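Local coordinates for hemolysin-related protein (Vibrio cholerae serotype O1, PDB 5V6F) that binds mannose-containing glycans such as mannotriose through this beta-prism lectin domain, probably to attach the biofilm protein to glycans of the host surface, at residues S67-S72 and V108-V113; I82-F87 and S94-S99. All blocks are in the same frame, centred on the assembly; numbering follows the deposited sequence.

Contact 1: S67-S72 and V108-V113; sequences SVEVTS and VETYTV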
ATOM      1  N   SER A  67      12.215  -1.578  -3.910  1.00  4.21           N
ATOM      2  CA  SER A  67      11.211  -1.588  -4.964  1.00  5.44           C
ATOM      3  C   SER A  67       9.908  -2.166  -4.434  1.00  7.12           C
ATOM      4  O   SER A  67       9.875  -2.840  -3.399  1.00  5.26           O
ATOM      5  CB  SER A  67      11.691  -2.398  -6.170  1.00  6.30           C
ATOM      6  OG  SER A  67      11.852  -3.764  -5.818  1.00  9.76           O
ATOM      7  N   VAL A  68       8.832  -1.898  -5.171  1.00  5.77           N
ATOM      8  CA  VAL A  68       7.528  -2.478  -4.887  1.00  4.17           C
ATOM      9  C   VAL A  68       7.012  -3.163  -6.141  1.00  6.14           C
ATOM     10  O   VAL A  68       7.299  -2.752  -7.269  1.00  6.40           O
ATOM     11  CB  VAL A  68       6.506  -1.428  -4.392  1.00  4.73           C
ATOM     12  CG1 VAL A  68       6.919  -0.885  -3.032  1.00  6.31           C
ATOM     13  CG2 VAL A  68       6.352  -0.293  -5.406  1.00  8.13           C
ATOM     14  N   GLU A  69       6.250  -4.230  -5.924  1.00  3.80           N
ATOM     15  CA  GLU A  69       5.508  -4.930  -6.964  1.00  4.77           C
ATOM     16  C   GLU A  69       4.068  -4.959  -6.479  1.00  2.64           C
ATOM     17  O   GLU A  69       3.755  -5.661  -5.512  1.00  5.04           O
ATOM     18  CB  GLU A  69       6.066  -6.336  -7.179  1.00  5.15           C
ATOM     19  CG  GLU A  69       5.465  -7.121  -8.319  1.00  7.33           C
ATOM     20  CD  GLU A  69       6.129  -8.475  -8.475  1.00 11.98           C
ATOM     21  OE1 GLU A  69       5.700  -9.433  -7.800  1.00 17.63           O
ATOM     22  OE2 GLU A  69       7.102  -8.573  -9.251  1.00 18.81           O
ATOM     23  N   VAL A  70       3.205  -4.169  -7.113  1.00  2.45           N
ATOM     24  CA  VAL A  70       1.848  -3.927  -6.632  1.00  2.96           C
ATOM     25  C   VAL A  70       0.881  -4.671  -7.538  1.00  5.74           C
ATOM     26  O   VAL A  70       0.850  -4.431  -8.751  1.00  3.41           O
ATOM     27  CB  VAL A  70       1.519  -2.427  -6.604  1.00  3.77           C
ATOM     28  CG1 VAL A  70       0.104  -2.193  -6.072  1.00  5.38           C
ATOM     29  CG2 VAL A  70       2.536  -1.675  -5.758  1.00  4.58           C
ATOM     30  N   THR A  71       0.086  -5.559  -6.952  1.00  2.83           N
ATOM     31  CA  THR A  71      -0.944  -6.283  -7.684  1.00  4.21           C
ATOM     32  C   THR A  71      -2.303  -5.675  -7.351  1.00  4.78           C
ATOM     33  O   THR A  71      -2.677  -5.575  -6.176  1.00  3.46           O
ATOM     34  CB  THR A  71      -0.919  -7.774  -7.347  1.00  4.63           C
ATOM     35  OG1 THR A  71       0.387  -8.301  -7.609  1.00  5.50           O
ATOM     36  CG2 THR A  71      -1.937  -8.536  -8.193  1.00  5.57           C
ATOM     37  N   SER A  72      -3.032  -5.271  -8.385  1.00  3.93           N
ATOM     38  CA  SER A  72      -4.365  -4.705  -8.243  1.00  3.25           C
ATOM     39  C   SER A  72      -5.313  -5.490  -9.134  1.00  3.91           C
ATOM     40  O   SER A  72      -4.891  -6.136 -10.093  1.00  6.38           O
ATOM     41  CB  SER A  72      -4.393  -3.219  -8.628  1.00  2.83           C
ATOM     42  OG  SER A  72      -3.393  -2.482  -7.950  1.00  5.89           O
ATOM     43  N   VAL A 108      -0.131  -5.846 -12.580  1.00  4.25           N
ATOM     44  CA  VAL A 108       1.028  -5.781 -11.700  1.00  4.51           C
ATOM     45  C   VAL A 108       1.871  -4.588 -12.120  1.00  4.91           C
ATOM     46  O   VAL A 108       2.237  -4.463 -13.293  1.00  6.20           O
ATOM     47  CB  VAL A 108       1.856  -7.078 -11.743  1.00  4.70           C
ATOM     48  CG1 VAL A 108       3.015  -7.013 -10.744  1.00  7.68           C
ATOM     49  CG2 VAL A 108       0.975  -8.278 -11.458  1.00  9.58           C
ATOM     50  N   GLU A 109       2.167  -3.709 -11.166  1.00  4.44           N
ATOM     51  CA  GLU A 109       2.944  -2.501 -11.405  1.00  3.88           C
ATOM     52  C   GLU A 109       4.185  -2.551 -10.525  1.00  4.20           C
ATOM     53  O   GLU A 109       4.080  -2.709  -9.302  1.00  5.50           O
ATOM     54  CB  GLU A 109       2.098  -1.256 -11.126  1.00  8.76           C
ATOM     55  CG  GLU A 109       0.913  -1.132 -12.081  1.00  7.23           C
ATOM     56  CD  GLU A 109      -0.154  -0.157 -11.618  1.00  6.77           C
ATOM     57  OE1 GLU A 109      -0.464  -0.121 -10.408  1.00  5.52           O
ATOM     58  OE2 GLU A 109      -0.697   0.567 -12.477  1.00 11.21           O
ATOM     59  N   THR A 110       5.355  -2.432 -11.151  1.00  5.05           N
ATOM     60  CA  THR A 110       6.640  -2.590 -10.483  1.00  5.84           C
ATOM     61  C   THR A 110       7.401  -1.276 -10.567  1.00  7.85           C
ATOM     62  O   THR A 110       7.447  -0.646 -11.631  1.00  9.34           O
ATOM     63  CB  THR A 110       7.450  -3.728 -11.115  1.00  9.61           C
ATOM     64  OG1 THR A 110       6.689  -4.942 -11.076  1.00  9.37           O
ATOM     65  CG2 THR A 110       8.756  -3.942 -10.370  1.00 11.22           C
ATOM     66  N   TYR A 111       7.987  -0.862  -9.448  1.00  7.10           N
ATOM     67  CA  TYR A 111       8.630   0.440  -9.364  1.00  5.99           C
ATOM     68  C   TYR A 111       9.782   0.377  -8.376  1.00  6.98           C
ATOM     69  O   TYR A 111       9.643  -0.182  -7.285  1.00  4.02           O
ATOM     70  CB  TYR A 111       7.626   1.516  -8.936  1.00  8.26           C
ATOM     71  CG  TYR A 111       8.248   2.869  -8.700  1.00  5.84           C
ATOM     72  CD1 TYR A 111       8.478   3.738  -9.756  1.00  8.06           C
ATOM     73  CD2 TYR A 111       8.598   3.281  -7.420  1.00  7.22           C
ATOM     74  CE1 TYR A 111       9.044   4.979  -9.548  1.00  9.88           C
ATOM     75  CE2 TYR A 111       9.160   4.520  -7.201  1.00  5.89           C
ATOM     76  CZ  TYR A 111       9.382   5.366  -8.272  1.00  7.04           C
ATOM     77  OH  TYR A 111       9.946   6.603  -8.067  1.00  9.93           O
ATOM     78  N   THR A 112      10.912   0.960  -8.767  1.00  3.89           N
ATOM     79  CA  THR A 112      12.120   0.988  -7.953  1.00  3.65           C
ATOM     80  C   THR A 112      12.348   2.402  -7.440  1.00  4.18           C
ATOM     81  O   THR A 112      12.349   3.360  -8.220  1.00  7.20           O
ATOM     82  CB  THR A 112      13.328   0.502  -8.762  1.00  9.17           C
ATOM     83  OG1 THR A 112      13.130  -0.868  -9.126  1.00  7.97           O
ATOM     84  CG2 THR A 112      14.622   0.627  -7.963  1.00  8.95           C
ATOM     85  N   VAL A 113      12.520   2.529  -6.129  1.00  7.22           N
ATOM     86  CA  VAL A 113      12.781   3.825  -5.512  1.00  4.33           C
ATOM     87  C   VAL A 113      14.175   4.273  -5.932  1.00  6.47           C
ATOM     88  O   VAL A 113      15.152   3.557  -5.670  1.00  7.94           O
ATOM     89  CB  VAL A 113      12.652   3.752  -3.983  1.00  5.84           C
ATOM     90  CG1 VAL A 113      12.822   5.137  -3.365  1.00  8.10           C
ATOM     91  CG2 VAL A 113      11.306   3.159  -3.587  1.00 10.50           C
TER
HETATM   92  O   HOH W   1       7.529  -7.497 -11.437  1.00 13.76           O
HETATM   93  O   HOH W   2      -1.186  -2.647  -9.565  1.00  4.78           O
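In one of the three four-stranded antiparallel sheets of the beta-prism lectin domain, Val-68 and Val-70 pair with Tyr-111 and Glu-109, joining an inner strand to the edge strand 106-112. The segment axes run at 166°, and both hydrogen-bonded pairs are closed by two bonds each; Val-70 N to Glu-109 O measures 2.8 Å and is nearly straight at 171°. On the face bearing Glu-69, its CG lies anti to the backbone N (chi1 -175°), placing it 3.4 Å from CG1 of Val-108 and 3.7 Å from Thr-110 OG1. Water 1 links Glu-69 OE2 (2.5 Å) to Thr-110 OG1 (2.7 Å), although these oxygens do not bond directly. The opposite face, bearing Val-68, Val-70, Glu-109 and Tyr-111, packs on Phe-7 of strand 7-8, with Val-68 CG2 4.2 Å from Tyr-111 CB. Water 2 donates to Val-70 O and to Glu-109 OE1 (2.8 Å) and accepts from Ser-72 OG. Glu-109 also receives Gly-8 N at OE1 and forms a salt bridge with Lys-107 through OE2, while Tyr-111 OH is hydrogen-bonded to Tyr-138 OH. Val-70 O accepts a backbone N-H and a water proton, and the neighbouring lysine would favour an ionised Glu-109 carboxylate.

Contact 2: I82-F87 and S94-S99; sequences IVAIKF and SVLLGS
Ile-85 and Phe-87 pair with Leu-97 and Val-95 in an antiparallel hairpin whose segment axes run at 169°, the edge hairpin of one sheet of the beta-prism lectin domain. Each of these hydrogen-bonded pairs is closed by two N-H to carbonyl bonds, the shortest being Phe-87 N to Val-95 O at 2.8 Å. A fifth bond, from Ser-99 N to Val-83 O, carries the ladder past the end of strand 94-98. On its other edge strand 80-89 has a classic beta bulge, where Val-83 and Ala-84 both face Thr-71 of strand 65-75. Opposite Ala-84, Gly-98 takes a positive phi (79°), and its CA comes 3.2 Å from Val-83 O; a CB at this place would collide with that same oxygen. Gly-98 lies about 6 Å from a bound mannose.

On the face bearing Ile-85, Phe-87, Val-95 and Leu-97, CE1 of Phe-87 meets Leu-97 CD1 at 4.1 Å, the two side chains crossing at about a right angle, and CB of Phe-87 touches Val-95 CG1 at 3.9 Å. Within its own strand, Ile-85 CG2 rests 3.3 Å above the Phe-87 ring plane, offset toward the rim. On the face of Lys-86 and Leu-96, Leu-96 CD1 reaches across to Lys-86 CB at 3.8 Å and also meets Ala-84 CB. Lys-86 is extended throughout, with CG anti to the backbone N (chi1 178°), and its CE passes 3.6 Å from Ser-94 OG.

Strand 94-98 is an outermost strand of its sheet, and strand 80-89 lies between it and strand 65-75. The face of Phe-87 and Leu-97 packs against another four-stranded sheet of the prism, Ile-85 and Leu-97 on Leu-27 of strand 24-29, Phe-87 and Val-95 on Ile-60 of strand 55-61.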
ATOM      1  N   ILE A  82      -6.205  -2.381  -4.676  1.00  2.87           N
ATOM      2  CA  ILE A  82      -4.915  -3.031  -4.491  1.00  2.78           C
ATOM      3  C   ILE A  82      -5.130  -4.248  -3.608  1.00  2.76           C
ATOM      4  O   ILE A  82      -5.705  -4.145  -2.516  1.00  3.78           O
ATOM      5  CB  ILE A  82      -3.895  -2.059  -3.875  1.00  3.80           C
ATOM      6  CG1 ILE A  82      -3.573  -0.939  -4.874  1.00  3.67           C
ATOM      7  CG2 ILE A  82      -2.626  -2.812  -3.437  1.00  2.04           C
ATOM      8  CD1 ILE A  82      -2.573   0.103  -4.374  1.00  6.69           C
ATOM      9  N   VAL A  83      -4.684  -5.411  -4.077  1.00  2.37           N
ATOM     10  CA  VAL A  83      -4.864  -6.646  -3.331  1.00  2.96           C
ATOM     11  C   VAL A  83      -3.559  -7.183  -2.753  1.00  1.26           C
ATOM     12  O   VAL A  83      -3.604  -7.916  -1.755  1.00  2.07           O
ATOM     13  CB  VAL A  83      -5.564  -7.729  -4.181  1.00  2.41           C
ATOM     14  CG1 VAL A  83      -6.986  -7.284  -4.518  1.00  2.09           C
ATOM     15  CG2 VAL A  83      -4.779  -8.048  -5.451  1.00  3.81           C
ATOM     16  N   ALA A  84      -2.405  -6.824  -3.316  1.00  3.09           N
ATOM     17  CA  ALA A  84      -1.142  -7.300  -2.776  1.00  3.84           C
ATOM     18  C   ALA A  84      -0.037  -6.303  -3.089  1.00  3.18           C
ATOM     19  O   ALA A  84      -0.044  -5.648  -4.135  1.00  3.66           O
ATOM     20  CB  ALA A  84      -0.776  -8.677  -3.338  1.00  5.60           C
ATOM     21  N   ILE A  85       0.914  -6.196  -2.162  1.00  3.43           N
ATOM     22  CA  ILE A  85       2.139  -5.434  -2.377  1.00  2.45           C
ATOM     23  C   ILE A  85       3.310  -6.283  -1.922  1.00  2.64           C
ATOM     24  O   ILE A  85       3.346  -6.736  -0.770  1.00  3.65           O
ATOM     25  CB  ILE A  85       2.158  -4.092  -1.623  1.00  1.86           C
ATOM     26  CG1 ILE A  85       0.904  -3.273  -1.917  1.00  3.34           C
ATOM     27  CG2 ILE A  85       3.404  -3.294  -2.020  1.00  3.66           C
ATOM     28  CD1 ILE A  85       0.702  -2.133  -0.951  1.00  3.90           C
ATOM     29  N   LYS A  86       4.272  -6.479  -2.815  1.00  3.88           N
ATOM     30  CA  LYS A  86       5.540  -7.102  -2.472  1.00  3.84           C
ATOM     31  C   LYS A  86       6.584  -6.004  -2.310  1.00  4.75           C
ATOM     32  O   LYS A  86       6.857  -5.257  -3.255  1.00  3.91           O
ATOM     33  CB  LYS A  86       5.966  -8.102  -3.543  1.00  4.98           C
ATOM     34  CG  LYS A  86       7.300  -8.766  -3.273  1.00  4.78           C
ATOM     35  CD  LYS A  86       7.676  -9.710  -4.399  1.00 11.76           C
ATOM     36  CE  LYS A  86       9.127 -10.125  -4.306  1.00 11.57           C
ATOM     37  NZ  LYS A  86       9.541 -10.931  -5.491  1.00 20.67           N
ATOM     38  N   PHE A  87       7.149  -5.901  -1.111  1.00  5.39           N
ATOM     39  CA  PHE A  87       8.193  -4.932  -0.803  1.00  6.04           C
ATOM     40  C   PHE A  87       9.542  -5.642  -0.834  1.00  2.52           C
ATOM     41  O   PHE A  87       9.759  -6.589  -0.074  1.00  5.60           O
ATOM     42  CB  PHE A  87       7.969  -4.302   0.572  1.00  4.94           C
ATOM     43  CG  PHE A  87       6.643  -3.601   0.730  1.00  4.66           C
ATOM     44  CD1 PHE A  87       5.522  -4.294   1.154  1.00  4.48           C
ATOM     45  CD2 PHE A  87       6.531  -2.239   0.505  1.00  5.38           C
ATOM     46  CE1 PHE A  87       4.308  -3.644   1.324  1.00  6.33           C
ATOM     47  CE2 PHE A  87       5.317  -1.583   0.669  1.00  5.78           C
ATOM     48  CZ  PHE A  87       4.211  -2.285   1.084  1.00  6.79           C
ATOM     49  N   SER A  94      12.410  -9.726   0.803  1.00  7.35           N
ATOM     50  CA  SER A  94      11.117  -9.229   0.373  1.00  6.56           C
ATOM     51  C   SER A  94      10.038  -9.747   1.312  1.00  7.16           C
ATOM     52  O   SER A  94      10.194 -10.783   1.962  1.00  9.27           O
ATOM     53  CB  SER A  94      10.801  -9.632  -1.076  1.00  9.15           C
ATOM     54  OG  SER A  94      10.592 -11.025  -1.189  1.00 12.84           O
ATOM     55  N   VAL A  95       8.951  -8.991   1.388  1.00  9.18           N
ATOM     56  CA  VAL A  95       7.757  -9.384   2.124  1.00  7.24           C
ATOM     57  C   VAL A  95       6.557  -9.096   1.238  1.00  6.54           C
ATOM     58  O   VAL A  95       6.510  -8.065   0.557  1.00  6.59           O
ATOM     59  CB  VAL A  95       7.647  -8.642   3.476  1.00 15.30           C
ATOM     60  CG1 VAL A  95       7.880  -7.158   3.297  1.00 12.58           C
ATOM     61  CG2 VAL A  95       6.286  -8.890   4.138  1.00 21.90           C
ATOM     62  N   LEU A  96       5.598 -10.016   1.234  1.00  6.98           N
ATOM     63  CA  LEU A  96       4.372  -9.887   0.457  1.00  8.21           C
ATOM     64  C   LEU A  96       3.209  -9.712   1.420  1.00  7.50           C
ATOM     65  O   LEU A  96       2.920 -10.609   2.216  1.00  5.53           O
ATOM     66  CB  LEU A  96       4.142 -11.113  -0.427  1.00  8.13           C
ATOM     67  CG  LEU A  96       2.855 -11.092  -1.260  1.00 11.45           C
ATOM     68  CD1 LEU A  96       2.980 -10.102  -2.393  1.00 10.81           C
ATOM     69  CD2 LEU A  96       2.517 -12.477  -1.790  1.00 26.86           C
ATOM     70  N   LEU A  97       2.547  -8.563   1.345  1.00  2.76           N
ATOM     71  CA  LEU A  97       1.321  -8.341   2.094  1.00  1.50           C
ATOM     72  C   LEU A  97       0.130  -8.422   1.149  1.00  4.60           C
ATOM     73  O   LEU A  97       0.230  -8.095  -0.035  1.00  3.89           O
ATOM     74  CB  LEU A  97       1.345  -6.986   2.803  1.00  5.32           C
ATOM     75  CG  LEU A  97       2.534  -6.770   3.746  1.00  7.87           C
ATOM     76  CD1 LEU A  97       2.404  -5.432   4.458  1.00  9.72           C
ATOM     77  CD2 LEU A  97       2.668  -7.911   4.754  1.00  7.56           C
ATOM     78  N   GLY A  98      -1.000  -8.871   1.682  1.00  3.27           N
ATOM     79  CA  GLY A  98      -2.159  -9.124   0.851  1.00  3.64           C
ATOM     80  C   GLY A  98      -2.041 -10.454   0.125  1.00  3.29           C
ATOM     81  O   GLY A  98      -1.299 -11.358   0.530  1.00  4.14           O
ATOM     82  N   SER A  99      -2.787 -10.568  -0.972  1.00  3.39           N
ATOM     83  CA  SER A  99      -2.865 -11.811  -1.728  1.00  2.53           C
ATOM     84  C   SER A  99      -3.158 -11.502  -3.188  1.00  3.28           C
ATOM     85  O   SER A  99      -3.845 -10.530  -3.504  1.00  2.48           O
ATOM     86  CB  SER A  99      -3.956 -12.740  -1.176  1.00  2.74           C
ATOM     87  OG  SER A  99      -4.117 -13.881  -2.007  1.00  3.42           O
TER

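How the contacts relate
From the N terminus, the chain enters the sheet at 67-72, turns back through 82-87, forms the hairpin with 94-99 and returns to the far edge at 108-113. Contact 2 closes a short loop of six residues; contact 1 closes one of 35 that contains both segments of contact 2, so the two nest without crossing. Their centres are 9 Å apart. The bridge between them is the pairing of strands 65-75 and 80-89, with probable hydrogen bonds from Thr-71 N to Ala-84 O and Lys-86 N to Glu-69 O. Together they give the order 94-98, 80-89, 65-75, 106-112, and Val-68 CG1 packs on Phe-87 CD2 at 3.8 Å.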